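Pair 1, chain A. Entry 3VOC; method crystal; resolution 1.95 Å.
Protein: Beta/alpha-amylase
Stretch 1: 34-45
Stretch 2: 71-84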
# COMPACT_ATOMS: atom_id res chain seq x y z
N GLY A 34 14.27 -13.08 -18.96
CA GLY A 34 14.97 -13.11 -17.67
C GLY A 34 14.15 -12.57 -16.52
O GLY A 34 14.68 -12.39 -15.43
N VAL A 35 12.86 -12.33 -16.73
CA VAL A 35 11.98 -11.96 -15.60
C VAL A 35 11.98 -13.08 -14.57
O VAL A 35 11.95 -14.26 -14.95
CB VAL A 35 10.54 -11.63 -16.10
CG1 VAL A 35 9.57 -11.48 -14.93
CG2 VAL A 35 10.56 -10.36 -16.95
N TYR A 36 12.06 -12.72 -13.30
CA TYR A 36 12.16 -13.65 -12.18
C TYR A 36 10.81 -14.15 -11.69
O TYR A 36 10.60 -15.37 -11.53
CB TYR A 36 12.91 -13.00 -11.02
CG TYR A 36 13.06 -13.86 -9.78
CD1 TYR A 36 13.89 -15.00 -9.78
CD2 TYR A 36 12.41 -13.52 -8.60
CE1 TYR A 36 14.04 -15.79 -8.61
CE2 TYR A 36 12.56 -14.28 -7.44
CZ TYR A 36 13.37 -15.40 -7.45
OH TYR A 36 13.48 -16.11 -6.29
N ALA A 37 9.91 -13.20 -11.40
CA ALA A 37 8.62 -13.52 -10.80
C ALA A 37 7.48 -12.70 -11.36
O ALA A 37 7.69 -11.64 -11.97
CB ALA A 37 8.68 -13.37 -9.30
N ILE A 38 6.27 -13.21 -11.17
CA ILE A 38 5.05 -12.46 -11.43
C ILE A 38 4.43 -12.07 -10.09
O ILE A 38 4.25 -12.94 -9.22
CB ILE A 38 4.02 -13.28 -12.24
CG1 ILE A 38 4.61 -13.76 -13.59
CG2 ILE A 38 2.69 -12.50 -12.41
CD1 ILE A 38 5.02 -12.61 -14.56
N THR A 39 4.15 -10.78 -9.90
CA THR A 39 3.40 -10.33 -8.70
C THR A 39 1.90 -10.22 -9.02
O THR A 39 1.50 -9.84 -10.13
CB THR A 39 3.93 -9.01 -8.09
OG1 THR A 39 3.50 -7.91 -8.90
CG2 THR A 39 5.48 -9.00 -7.99
N THR A 40 1.06 -10.57 -8.04
CA THR A 40 -0.35 -10.81 -8.33
C THR A 40 -1.22 -10.34 -7.17
O THR A 40 -1.07 -10.83 -6.05
CB THR A 40 -0.62 -12.32 -8.52
OG1 THR A 40 0.21 -12.82 -9.58
CG2 THR A 40 -2.11 -12.59 -8.84
N ASP A 41 -2.15 -9.42 -7.44
CA ASP A 41 -3.22 -9.16 -6.50
C ASP A 41 -4.07 -10.42 -6.31
O ASP A 41 -4.68 -10.91 -7.26
CB ASP A 41 -4.12 -8.02 -6.97
CG ASP A 41 -3.58 -6.66 -6.60
OD1 ASP A 41 -3.23 -6.43 -5.43
OD2 ASP A 41 -3.52 -5.80 -7.49
N VAL A 42 -4.05 -10.95 -5.09
CA VAL A 42 -4.91 -12.08 -4.71
C VAL A 42 -6.08 -11.45 -3.99
O VAL A 42 -6.02 -11.15 -2.78
CB VAL A 42 -4.14 -13.14 -3.87
CG1 VAL A 42 -5.02 -14.34 -3.52
CG2 VAL A 42 -2.88 -13.61 -4.64
N TRP A 43 -7.14 -11.16 -4.76
CA TRP A 43 -8.25 -10.34 -4.26
C TRP A 43 -9.08 -11.03 -3.17
O TRP A 43 -9.62 -12.12 -3.38
CB TRP A 43 -9.18 -9.92 -5.42
CG TRP A 43 -8.51 -9.02 -6.40
CD1 TRP A 43 -8.09 -9.33 -7.65
CD2 TRP A 43 -8.17 -7.64 -6.19
NE1 TRP A 43 -7.51 -8.23 -8.24
CE2 TRP A 43 -7.54 -7.18 -7.37
CE3 TRP A 43 -8.33 -6.75 -5.11
CZ2 TRP A 43 -7.06 -5.87 -7.51
CZ3 TRP A 43 -7.86 -5.44 -5.25
CH2 TRP A 43 -7.23 -5.01 -6.45
N TRP A 44 -9.20 -10.39 -2.01
CA TRP A 44 -10.08 -10.92 -0.96
C TRP A 44 -11.48 -11.24 -1.49
O TRP A 44 -12.07 -12.29 -1.17
CB TRP A 44 -10.16 -9.93 0.20
CG TRP A 44 -10.62 -10.56 1.50
CD1 TRP A 44 -10.82 -11.91 1.76
CD2 TRP A 44 -10.89 -9.87 2.73
NE1 TRP A 44 -11.21 -12.08 3.07
CE2 TRP A 44 -11.26 -10.85 3.68
CE3 TRP A 44 -10.86 -8.51 3.12
CZ2 TRP A 44 -11.61 -10.51 5.00
CZ3 TRP A 44 -11.17 -8.19 4.41
CH2 TRP A 44 -11.55 -9.18 5.35
N GLY A 45 -12.00 -10.33 -2.33
CA GLY A 45 -13.33 -10.44 -2.92
C GLY A 45 -13.50 -11.66 -3.81
O GLY A 45 -14.62 -12.11 -4.03
N GLY A 71 7.95 -21.54 -15.72
CA GLY A 71 9.26 -21.48 -15.08
C GLY A 71 9.51 -20.21 -14.28
O GLY A 71 10.64 -19.91 -13.96
N LEU A 72 8.45 -19.46 -13.98
CA LEU A 72 8.54 -18.24 -13.18
C LEU A 72 8.23 -18.48 -11.70
O LEU A 72 7.53 -19.44 -11.35
CB LEU A 72 7.58 -17.18 -13.72
CG LEU A 72 7.94 -16.69 -15.12
CD1 LEU A 72 6.72 -16.12 -15.85
CD2 LEU A 72 9.07 -15.67 -15.03
N LYS A 73 8.76 -17.61 -10.85
CA LYS A 73 8.31 -17.52 -9.46
C LYS A 73 7.00 -16.75 -9.37
O LYS A 73 6.64 -15.99 -10.27
CB LYS A 73 9.35 -16.83 -8.57
CG LYS A 73 10.69 -17.54 -8.48
CD LYS A 73 10.56 -19.03 -8.42
CE LYS A 73 11.94 -19.69 -8.34
NZ LYS A 73 12.51 -19.42 -7.01
N TRP A 74 6.29 -16.97 -8.26
CA TRP A 74 5.00 -16.30 -8.00
C TRP A 74 5.03 -15.51 -6.70
O TRP A 74 5.31 -16.07 -5.65
CB TRP A 74 3.86 -17.31 -7.94
CG TRP A 74 2.47 -16.67 -7.98
CD1 TRP A 74 2.03 -15.72 -8.88
CD2 TRP A 74 1.36 -16.95 -7.11
NE1 TRP A 74 0.71 -15.40 -8.61
CE2 TRP A 74 0.28 -16.14 -7.54
CE3 TRP A 74 1.18 -17.81 -6.02
CZ2 TRP A 74 -0.97 -16.15 -6.90
CZ3 TRP A 74 -0.08 -17.83 -5.38
CH2 TRP A 74 -1.13 -17.01 -5.82
N VAL A 75 4.72 -14.22 -6.77
CA VAL A 75 4.69 -13.39 -5.56
C VAL A 75 3.28 -12.90 -5.33
O VAL A 75 2.81 -11.96 -5.99
CB VAL A 75 5.68 -12.20 -5.63
CG1 VAL A 75 5.54 -11.29 -4.37
CG2 VAL A 75 7.12 -12.72 -5.78
N PRO A 76 2.56 -13.57 -4.41
CA PRO A 76 1.18 -13.18 -4.14
C PRO A 76 1.11 -11.94 -3.25
O PRO A 76 1.92 -11.79 -2.33
CB PRO A 76 0.64 -14.40 -3.40
CG PRO A 76 1.83 -14.89 -2.63
CD PRO A 76 3.00 -14.69 -3.56
N ILE A 77 0.18 -11.05 -3.57
CA ILE A 77 -0.18 -9.94 -2.70
C ILE A 77 -1.53 -10.36 -2.11
O ILE A 77 -2.48 -10.58 -2.85
CB ILE A 77 -0.37 -8.61 -3.48
CG1 ILE A 77 0.90 -8.30 -4.32
CG2 ILE A 77 -0.72 -7.47 -2.50
CD1 ILE A 77 0.66 -7.33 -5.54
N ILE A 78 -1.60 -10.50 -0.79
CA ILE A 78 -2.89 -10.82 -0.17
C ILE A 78 -3.73 -9.52 -0.11
O ILE A 78 -3.60 -8.70 0.80
CB ILE A 78 -2.72 -11.49 1.20
CG1 ILE A 78 -1.71 -12.64 1.13
CG2 ILE A 78 -4.11 -11.95 1.73
CD1 ILE A 78 -2.03 -13.73 0.06
N SER A 79 -4.56 -9.34 -1.12
CA SER A 79 -5.15 -8.03 -1.39
C SER A 79 -6.50 -7.85 -0.71
O SER A 79 -7.55 -8.10 -1.31
CB SER A 79 -5.27 -7.83 -2.90
OG SER A 79 -3.98 -7.80 -3.46
N THR A 80 -6.44 -7.46 0.56
CA THR A 80 -7.58 -7.18 1.42
C THR A 80 -8.05 -5.72 1.17
O THR A 80 -8.25 -4.92 2.11
CB THR A 80 -7.18 -7.35 2.88
OG1 THR A 80 -5.95 -6.66 3.10
CG2 THR A 80 -6.97 -8.84 3.22
N HIS A 81 -8.18 -5.37 -0.10
CA HIS A 81 -8.71 -4.07 -0.46
C HIS A 81 -9.62 -4.21 -1.67
O HIS A 81 -9.62 -5.24 -2.33
CB HIS A 81 -7.59 -3.04 -0.69
CG HIS A 81 -6.59 -3.43 -1.74
ND1 HIS A 81 -5.52 -4.25 -1.48
CD2 HIS A 81 -6.49 -3.07 -3.04
CE1 HIS A 81 -4.81 -4.40 -2.59
NE2 HIS A 81 -5.38 -3.69 -3.55
N LYS A 82 -10.40 -3.16 -1.93
CA LYS A 82 -11.36 -3.14 -3.02
C LYS A 82 -10.69 -2.67 -4.29
O LYS A 82 -9.80 -1.82 -4.24
CB LYS A 82 -12.54 -2.21 -2.63
CG LYS A 82 -13.42 -1.76 -3.79
CD LYS A 82 -14.78 -1.22 -3.30
CE LYS A 82 -14.65 0.09 -2.55
NZ LYS A 82 -16.01 0.68 -2.28
N CYS A 83 -11.10 -3.23 -5.43
CA CYS A 83 -10.73 -2.67 -6.72
C CYS A 83 -11.94 -1.92 -7.27
O CYS A 83 -13.01 -2.53 -7.45
CB CYS A 83 -10.29 -3.75 -7.71
SG CYS A 83 -9.29 -3.13 -9.08
N GLY A 84 -11.78 -0.63 -7.52
CA GLY A 84 -12.86 0.18 -8.13
C GLY A 84 -14.22 0.13 -7.44
O GLY A 84 -14.34 0.45 -6.26
O HOH W 1 12.23 -17.52 -12.15
O HOH W 2 -11.35 -7.42 -2.55

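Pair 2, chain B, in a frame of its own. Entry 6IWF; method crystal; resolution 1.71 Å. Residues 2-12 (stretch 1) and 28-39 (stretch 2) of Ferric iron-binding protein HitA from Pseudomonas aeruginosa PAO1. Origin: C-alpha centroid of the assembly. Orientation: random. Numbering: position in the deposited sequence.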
# COMPACT_ATOMS: atom_id res chain seq x y z
N PRO B 2 14.54 13.34 28.18
CA PRO B 2 13.79 12.22 27.59
C PRO B 2 13.88 12.20 26.07
O PRO B 2 13.73 13.24 25.43
CB PRO B 2 12.36 12.48 28.06
CG PRO B 2 12.29 13.96 28.26
CD PRO B 2 13.65 14.35 28.77
N VAL B 3 14.13 11.02 25.49
CA VAL B 3 14.26 10.91 24.05
C VAL B 3 12.89 11.09 23.39
O VAL B 3 11.87 10.60 23.88
CB VAL B 3 14.87 9.55 23.66
CG1 VAL B 3 14.81 9.33 22.15
CG2 VAL B 3 16.31 9.47 24.12
N THR B 4 12.88 11.82 22.28
CA THR B 4 11.72 11.91 21.41
C THR B 4 12.11 11.39 20.03
O THR B 4 13.02 11.93 19.40
CB THR B 4 11.22 13.36 21.32
OG1 THR B 4 10.71 13.77 22.60
CG2 THR B 4 10.12 13.50 20.26
N LEU B 5 11.48 10.29 19.61
CA LEU B 5 11.66 9.79 18.24
C LEU B 5 10.81 10.62 17.29
O LEU B 5 9.70 11.05 17.63
CB LEU B 5 11.25 8.32 18.14
CG LEU B 5 12.14 7.25 18.77
CD1 LEU B 5 11.59 5.85 18.50
CD2 LEU B 5 13.57 7.36 18.26
N THR B 6 11.33 10.85 16.08
CA THR B 6 10.59 11.49 15.01
C THR B 6 10.19 10.42 14.00
O THR B 6 11.06 9.72 13.48
CB THR B 6 11.41 12.59 14.34
OG1 THR B 6 11.79 13.58 15.31
CG2 THR B 6 10.59 13.26 13.24
N LEU B 7 8.88 10.28 13.78
CA LEU B 7 8.33 9.33 12.82
C LEU B 7 7.86 10.11 11.60
O LEU B 7 6.97 10.96 11.71
CB LEU B 7 7.16 8.55 13.42
CG LEU B 7 6.38 7.66 12.44
CD1 LEU B 7 7.30 6.55 11.92
CD2 LEU B 7 5.12 7.07 13.10
N TYR B 8 8.45 9.82 10.44
CA TYR B 8 7.93 10.30 9.16
C TYR B 8 6.88 9.31 8.70
O TYR B 8 7.22 8.17 8.35
CB TYR B 8 9.06 10.43 8.13
CG TYR B 8 9.86 11.72 8.22
CD1 TYR B 8 9.91 12.45 9.41
CD2 TYR B 8 10.56 12.20 7.13
CE1 TYR B 8 10.64 13.62 9.49
CE2 TYR B 8 11.29 13.38 7.21
CZ TYR B 8 11.33 14.08 8.39
OH TYR B 8 12.05 15.24 8.49
N ASN B 9 5.60 9.72 8.70
CA ASN B 9 4.50 8.79 8.47
C ASN B 9 3.83 9.07 7.13
O ASN B 9 3.05 10.02 7.00
CB ASN B 9 3.45 8.86 9.59
CG ASN B 9 2.28 7.94 9.31
OD1 ASN B 9 2.46 6.87 8.72
ND2 ASN B 9 1.07 8.35 9.68
N GLY B 10 4.13 8.21 6.16
CA GLY B 10 3.43 8.14 4.89
C GLY B 10 2.22 7.25 4.88
O GLY B 10 1.44 7.29 3.91
N GLN B 11 2.03 6.43 5.91
CA GLN B 11 0.80 5.66 6.05
C GLN B 11 -0.33 6.58 6.51
O GLN B 11 -0.14 7.76 6.77
CB GLN B 11 0.98 4.51 7.04
CG GLN B 11 0.99 3.13 6.41
CD GLN B 11 -0.38 2.67 5.93
OE1 GLN B 11 -1.29 3.48 5.72
NE2 GLN B 11 -0.53 1.37 5.76
N HIS B 12 -1.52 6.01 6.63
CA HIS B 12 -2.69 6.80 7.01
C HIS B 12 -2.49 7.46 8.37
O HIS B 12 -1.81 6.93 9.25
CB HIS B 12 -3.93 5.91 7.00
CG HIS B 12 -4.46 5.63 5.63
ND1 HIS B 12 -4.22 6.47 4.56
CD2 HIS B 12 -5.21 4.62 5.14
CE1 HIS B 12 -4.81 5.99 3.48
NE2 HIS B 12 -5.41 4.86 3.80
N GLY B 28 7.50 4.79 27.36
CA GLY B 28 7.72 6.14 27.81
C GLY B 28 8.45 7.02 26.83
O GLY B 28 8.63 8.21 27.11
N ILE B 29 8.85 6.49 25.68
CA ILE B 29 9.54 7.26 24.65
C ILE B 29 8.50 8.05 23.86
O ILE B 29 7.55 7.48 23.32
CB ILE B 29 10.36 6.36 23.72
CG1 ILE B 29 11.44 5.62 24.51
CG2 ILE B 29 11.02 7.17 22.63
CD1 ILE B 29 12.20 4.58 23.70
N GLN B 30 8.66 9.37 23.82
CA GLN B 30 7.74 10.21 23.07
C GLN B 30 7.98 10.03 21.58
O GLN B 30 9.12 9.88 21.14
CB GLN B 30 7.91 11.68 23.45
CG GLN B 30 8.16 11.93 24.93
CD GLN B 30 6.88 12.01 25.72
OE1 GLN B 30 5.79 11.78 25.19
NE2 GLN B 30 6.99 12.33 27.01
N VAL B 31 6.91 10.05 20.80
CA VAL B 31 6.98 9.91 19.35
C VAL B 31 6.32 11.12 18.72
O VAL B 31 5.10 11.32 18.86
CB VAL B 31 6.31 8.62 18.86
CG1 VAL B 31 6.35 8.57 17.34
CG2 VAL B 31 7.00 7.39 19.46
N LYS B 32 7.11 11.93 18.02
CA LYS B 32 6.61 13.06 17.24
C LYS B 32 6.40 12.59 15.80
O LYS B 32 7.21 11.83 15.28
CB LYS B 32 7.63 14.20 17.28
CG LYS B 32 7.24 15.46 16.54
CD LYS B 32 8.43 16.40 16.43
CE LYS B 32 8.01 17.77 15.91
NZ LYS B 32 7.01 17.66 14.81
N ILE B 33 5.30 13.03 15.17
CA ILE B 33 4.92 12.52 13.84
C ILE B 33 4.94 13.65 12.83
O ILE B 33 4.22 14.65 12.98
CB ILE B 33 3.54 11.84 13.85
CG1 ILE B 33 3.51 10.68 14.84
CG2 ILE B 33 3.19 11.35 12.42
CD1 ILE B 33 2.21 9.91 14.84
N ARG B 34 5.73 13.47 11.77
CA ARG B 34 5.72 14.33 10.60
C ARG B 34 4.89 13.62 9.53
O ARG B 34 5.29 12.57 9.02
CB ARG B 34 7.14 14.61 10.12
CG ARG B 34 7.28 15.87 9.26
CD ARG B 34 7.07 15.56 7.79
NE ARG B 34 7.56 16.64 6.93
CZ ARG B 34 6.80 17.65 6.51
NH1 ARG B 34 7.32 18.59 5.73
NH2 ARG B 34 5.53 17.73 6.88
N LYS B 35 3.72 14.17 9.22
CA LYS B 35 2.80 13.55 8.28
C LYS B 35 3.09 14.03 6.87
O LYS B 35 3.32 15.22 6.65
CB LYS B 35 1.35 13.87 8.66
CG LYS B 35 0.35 13.17 7.79
CD LYS B 35 0.27 11.68 8.09
CE LYS B 35 -0.60 10.96 7.08
NZ LYS B 35 0.15 10.54 5.86
N GLY B 36 3.08 13.10 5.92
CA GLY B 36 3.27 13.47 4.53
C GLY B 36 2.94 12.30 3.63
O GLY B 36 2.61 11.21 4.09
N GLY B 37 3.02 12.55 2.33
CA GLY B 37 2.94 11.46 1.38
C GLY B 37 4.27 10.74 1.28
O GLY B 37 5.33 11.32 1.53
N ASP B 38 4.19 9.45 0.94
CA ASP B 38 5.37 8.59 0.74
C ASP B 38 6.49 9.31 -0.01
O ASP B 38 7.60 9.46 0.51
CB ASP B 38 4.96 7.35 -0.06
CG ASP B 38 4.33 6.25 0.80
OD1 ASP B 38 4.15 6.46 2.03
OD2 ASP B 38 4.02 5.19 0.22
N GLY B 39 6.21 9.74 -1.24
CA GLY B 39 7.25 10.35 -2.06
C GLY B 39 7.73 11.68 -1.52
O GLY B 39 8.93 11.98 -1.56
O HOH W 3 1.53 8.07 1.06

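Both pairs set two neighbouring parallel strands side by side, with axes 4.5 Å apart at closest approach and inclined by 20° in pair 1 and 28° in pair 2. Fourteen central residues superpose to 0.5 Å, so the backbone is nearly a constant and the side chains are the variable. The ladder is the first rule: one strand's odd-numbered or even-numbered residues do all the backbone bonding to the other. Ile A38 N donates to Lys A73 O (2.9 Å) and Ile A38 O accepts from Val A75 N (2.8 Å); at the matched Leu B5, N donates to Gln B30 O and O accepts from Lys B32 N, both at 2.8 Å.

On the face carrying Ala A37, Thr A39 and Asp A41, matched by Thr B4, Thr B6 and Tyr B8, the start is compact in both. Ala A37 CB rests 3.9 Å from Val A75 CG2, while Thr B4 CG2 lies 3.9 Å from Lys B32 CB: the lysine lends its aliphatic base where pair 1 has a branched valine, and its end leads away. Thr A39 and Thr B6 keep nearly the same side-chain position despite different rotamers, p and m. The next position diverges. Asp A41 reaches along the neighbouring strand, its OD1 accepting a short hydrogen bond from Ser A79 OG (2.5 Å); Tyr B8 instead offers a ring face to Arg B34, whose CB is 3.6 Å from Tyr B8 CD1.

The other face begins with a common apolar solution. Ile A38 CG1 meets Leu A72 CD1 at 3.9 Å, and Leu B5 CG meets Ile B29 CG2 at 4.0 Å, a diagonal contact in each. Thr A40 then uses polarity, taking a hydrogen bond at OG1 from Trp A74 NE1 (2.8 Å); Leu B7 packs its CB 4.0 Å from Val B31 CG1, the residue matched to that tryptophan. Val A42 CG2 touches Pro A76 CB at 3.8 Å, and Asn B9 CB likewise approaches Ile B33 CG2 at 3.8 Å, so even the amide residue presents carbon to its neighbour.

At the C-terminal end of the first strand the two pairs part ways. Trp A43 lays a ring face under Cys A83 CB, 3.9 Å from the centroid of its six-membered ring, and turns an edge toward His A81. Its match, Gly B10, brings CA within 3.3 Å of Gly B36 O; a CB there would clash with Asp B38 OD1. Nearby, Lys B35 NZ ties the strand end together by donating to Gln B11 O (2.9 Å).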